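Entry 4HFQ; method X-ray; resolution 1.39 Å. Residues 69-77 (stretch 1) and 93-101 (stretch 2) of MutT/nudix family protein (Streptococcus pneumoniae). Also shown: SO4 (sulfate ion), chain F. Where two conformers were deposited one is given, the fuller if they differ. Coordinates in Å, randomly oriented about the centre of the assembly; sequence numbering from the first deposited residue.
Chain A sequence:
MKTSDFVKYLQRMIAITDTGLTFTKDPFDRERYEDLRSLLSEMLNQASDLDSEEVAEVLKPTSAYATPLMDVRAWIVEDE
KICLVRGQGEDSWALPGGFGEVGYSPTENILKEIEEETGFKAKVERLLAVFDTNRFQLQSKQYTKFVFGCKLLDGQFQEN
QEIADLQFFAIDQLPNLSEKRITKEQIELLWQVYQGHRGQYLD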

# COMPACT_ATOMS: atom_id res chain seq x y z
N LEU A 69 1.94 1.85 3.06
CA LEU A 69 3.04 2.81 3.03
C LEU A 69 4.01 2.51 1.90
O LEU A 69 4.08 1.38 1.40
CB LEU A 69 3.77 2.78 4.36
CG LEU A 69 2.94 3.11 5.60
CD1 LEU A 69 3.83 2.98 6.85
CD2 LEU A 69 2.37 4.50 5.51
N MET A 70 4.75 3.54 1.47
CA MET A 70 5.78 3.38 0.44
C MET A 70 7.10 2.86 1.01
O MET A 70 7.60 3.38 2.02
CB MET A 70 6.04 4.71 -0.28
CG MET A 70 7.19 4.66 -1.30
SD MET A 70 7.43 6.22 -2.19
CE MET A 70 5.77 6.85 -1.97
N ASP A 71 7.64 1.84 0.36
CA ASP A 71 9.04 1.44 0.53
C ASP A 71 9.63 1.38 -0.86
O ASP A 71 8.98 0.92 -1.82
CB ASP A 71 9.15 0.08 1.24
CG ASP A 71 10.57 -0.37 1.44
OD1 ASP A 71 11.19 0.03 2.43
OD2 ASP A 71 11.08 -1.16 0.61
N VAL A 72 10.85 1.90 -1.00
CA VAL A 72 11.57 1.86 -2.29
C VAL A 72 12.87 1.10 -2.16
O VAL A 72 13.53 1.18 -1.12
CB VAL A 72 11.81 3.28 -2.89
CG1 VAL A 72 10.48 3.95 -3.21
CG2 VAL A 72 12.67 4.17 -1.98
N ARG A 73 13.22 0.36 -3.21
CA ARG A 73 14.44 -0.44 -3.22
C ARG A 73 15.10 -0.33 -4.58
O ARG A 73 14.42 -0.14 -5.60
CB ARG A 73 14.18 -1.92 -2.93
CG ARG A 73 13.59 -2.21 -1.56
CD ARG A 73 14.61 -1.97 -0.47
NE ARG A 73 13.95 -1.60 0.79
CZ ARG A 73 14.58 -1.34 1.92
NH1 ARG A 73 15.90 -1.48 2.02
NH2 ARG A 73 13.90 -0.97 2.99
N ALA A 74 16.43 -0.46 -4.58
CA ALA A 74 17.23 -0.40 -5.79
C ALA A 74 17.83 -1.77 -6.12
O ALA A 74 18.45 -2.40 -5.27
CB ALA A 74 18.35 0.61 -5.63
N TRP A 75 17.66 -2.16 -7.37
CA TRP A 75 18.25 -3.37 -7.94
C TRP A 75 19.35 -2.96 -8.89
O TRP A 75 19.09 -2.43 -9.96
CB TRP A 75 17.16 -4.14 -8.65
CG TRP A 75 17.62 -5.39 -9.34
CD1 TRP A 75 18.03 -5.55 -10.66
CD2 TRP A 75 17.69 -6.72 -8.74
NE1 TRP A 75 18.32 -6.87 -10.91
CE2 TRP A 75 18.15 -7.63 -9.79
CE3 TRP A 75 17.43 -7.24 -7.46
CZ2 TRP A 75 18.34 -8.98 -9.56
CZ3 TRP A 75 17.62 -8.60 -7.25
CH2 TRP A 75 18.05 -9.45 -8.29
N ILE A 76 20.59 -3.14 -8.42
CA ILE A 76 21.80 -2.70 -9.13
C ILE A 76 22.63 -3.94 -9.41
O ILE A 76 23.08 -4.61 -8.50
CB ILE A 76 22.59 -1.73 -8.23
CG1 ILE A 76 21.72 -0.50 -7.87
CG2 ILE A 76 23.90 -1.32 -8.89
CD1 ILE A 76 22.09 0.17 -6.57
N VAL A 77 22.81 -4.24 -10.70
CA VAL A 77 23.59 -5.43 -11.10
C VAL A 77 24.87 -5.02 -11.80
O VAL A 77 24.82 -4.22 -12.74
CB VAL A 77 22.78 -6.38 -12.01
CG1 VAL A 77 23.64 -7.53 -12.55
CG2 VAL A 77 21.56 -6.93 -11.27
N TRP A 93 21.61 -8.24 5.32
CA TRP A 93 21.80 -7.46 4.12
C TRP A 93 20.50 -7.22 3.42
O TRP A 93 19.60 -8.06 3.47
CB TRP A 93 22.73 -8.22 3.18
CG TRP A 93 24.12 -8.43 3.74
CD1 TRP A 93 24.54 -9.38 4.65
CD2 TRP A 93 25.31 -7.65 3.40
NE1 TRP A 93 25.88 -9.24 4.91
CE2 TRP A 93 26.41 -8.23 4.18
CE3 TRP A 93 25.56 -6.59 2.55
CZ2 TRP A 93 27.70 -7.73 4.09
CZ3 TRP A 93 26.86 -6.08 2.48
CH2 TRP A 93 27.91 -6.65 3.23
N ALA A 94 20.41 -6.09 2.71
CA ALA A 94 19.21 -5.80 1.90
C ALA A 94 19.58 -4.98 0.69
O ALA A 94 20.67 -4.42 0.60
CB ALA A 94 18.15 -5.07 2.72
N LEU A 95 18.64 -4.86 -0.25
CA LEU A 95 18.82 -3.93 -1.37
C LEU A 95 18.80 -2.51 -0.80
O LEU A 95 18.06 -2.24 0.16
CB LEU A 95 17.67 -4.05 -2.39
CG LEU A 95 17.42 -5.41 -3.03
CD1 LEU A 95 16.14 -5.38 -3.85
CD2 LEU A 95 18.57 -5.78 -3.95
N PRO A 96 19.60 -1.58 -1.37
CA PRO A 96 19.52 -0.19 -0.92
C PRO A 96 18.09 0.34 -1.05
O PRO A 96 17.35 -0.06 -1.94
CB PRO A 96 20.46 0.56 -1.89
CG PRO A 96 21.42 -0.50 -2.35
CD PRO A 96 20.59 -1.76 -2.45
N GLY A 97 17.72 1.23 -0.13
CA GLY A 97 16.39 1.85 -0.15
C GLY A 97 15.90 2.15 1.25
O GLY A 97 16.69 2.35 2.18
N GLY A 98 14.58 2.21 1.39
CA GLY A 98 13.97 2.61 2.66
C GLY A 98 12.59 3.16 2.38
O GLY A 98 12.08 3.06 1.30
N PHE A 99 11.97 3.75 3.39
CA PHE A 99 10.63 4.28 3.19
C PHE A 99 10.67 5.47 2.23
O PHE A 99 11.69 6.18 2.13
CB PHE A 99 9.93 4.57 4.54
CG PHE A 99 10.44 5.78 5.25
CD1 PHE A 99 9.93 7.04 4.96
CD2 PHE A 99 11.42 5.67 6.24
CE1 PHE A 99 10.39 8.17 5.63
CE2 PHE A 99 11.90 6.80 6.91
CZ PHE A 99 11.38 8.05 6.59
N GLY A 100 9.58 5.65 1.50
CA GLY A 100 9.39 6.80 0.61
C GLY A 100 9.08 8.04 1.43
O GLY A 100 8.15 8.04 2.21
N GLU A 101 9.87 9.09 1.25
CA GLU A 101 9.70 10.32 1.99
C GLU A 101 8.76 11.26 1.27
O GLU A 101 8.82 11.39 0.05
CB GLU A 101 11.05 11.01 2.17
CG GLU A 101 11.97 10.20 3.06
CD GLU A 101 13.27 10.89 3.40
OE1 GLU A 101 13.36 12.13 3.28
OE2 GLU A 101 14.21 10.16 3.80
S SO4 F . 18.70 -0.09 4.31
O1 SO4 F . 19.56 -0.28 5.51
O2 SO4 F . 18.05 1.24 4.40
O3 SO4 F . 19.51 -0.17 3.08
O4 SO4 F . 17.66 -1.14 4.25

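The apolar part of the contact gathers where stretch 2 approaches its strand through L95 and P96. The CA-to-CB bond of L95 points toward stretch 1, which brings its CD2 to 4.0 Å from W75 CE3, while its CD1 lies 4.1 Å from R73 CB, so the aliphatic base of the arginine also lines this pocket. The proline ring is met by methyl groups: A74 CB lies 4.3 Å from P96 CB, and I76 CD1 lies 4.3 Å from P96 CG.

From here the backbones run as an antiparallel pair, the strand of stretch 1 against strand 97-99, with axes 175° apart. V72 and G98 form the hydrogen-bonded pair, V72 N to G98 O and G98 N to V72 O both at 2.9 Å. The ladder continues beyond the short strand in each direction, through A74 N to P96 O (2.8 Å) and G100 N to M70 O (3.1 Å). Between these rungs lie the closer pairs D71-F99 and R73-G97, with CA-CA distances of 4.2 and 4.3 Å. At G97 a CB would fall 1.9 Å from V72 O; the CA instead comes within 3.1 Å of that V72 O in a CA-H...O contact. G100 likewise leaves room for the methionine sulfur, since a CB there would lie 2.0 Å from M70 SD.

The polar edge is organised by R73. Its side chain shares a sheet face with D71 and is held by a salt bridge, NE to D71 OD2 at 2.9 Å, with a second hydrogen bond from NH2 to D71 OD1, also 2.9 Å. Thus anchored, the guanidinium lays one face over the G97-G98 peptide, with R73 CZ 3.6 Å from G98 N. Near its plane, NH1 donates to L95 O (3.0 Å) and to sulfate O4 (2.9 Å), linking the loop backbone and the bound anion through one nitrogen.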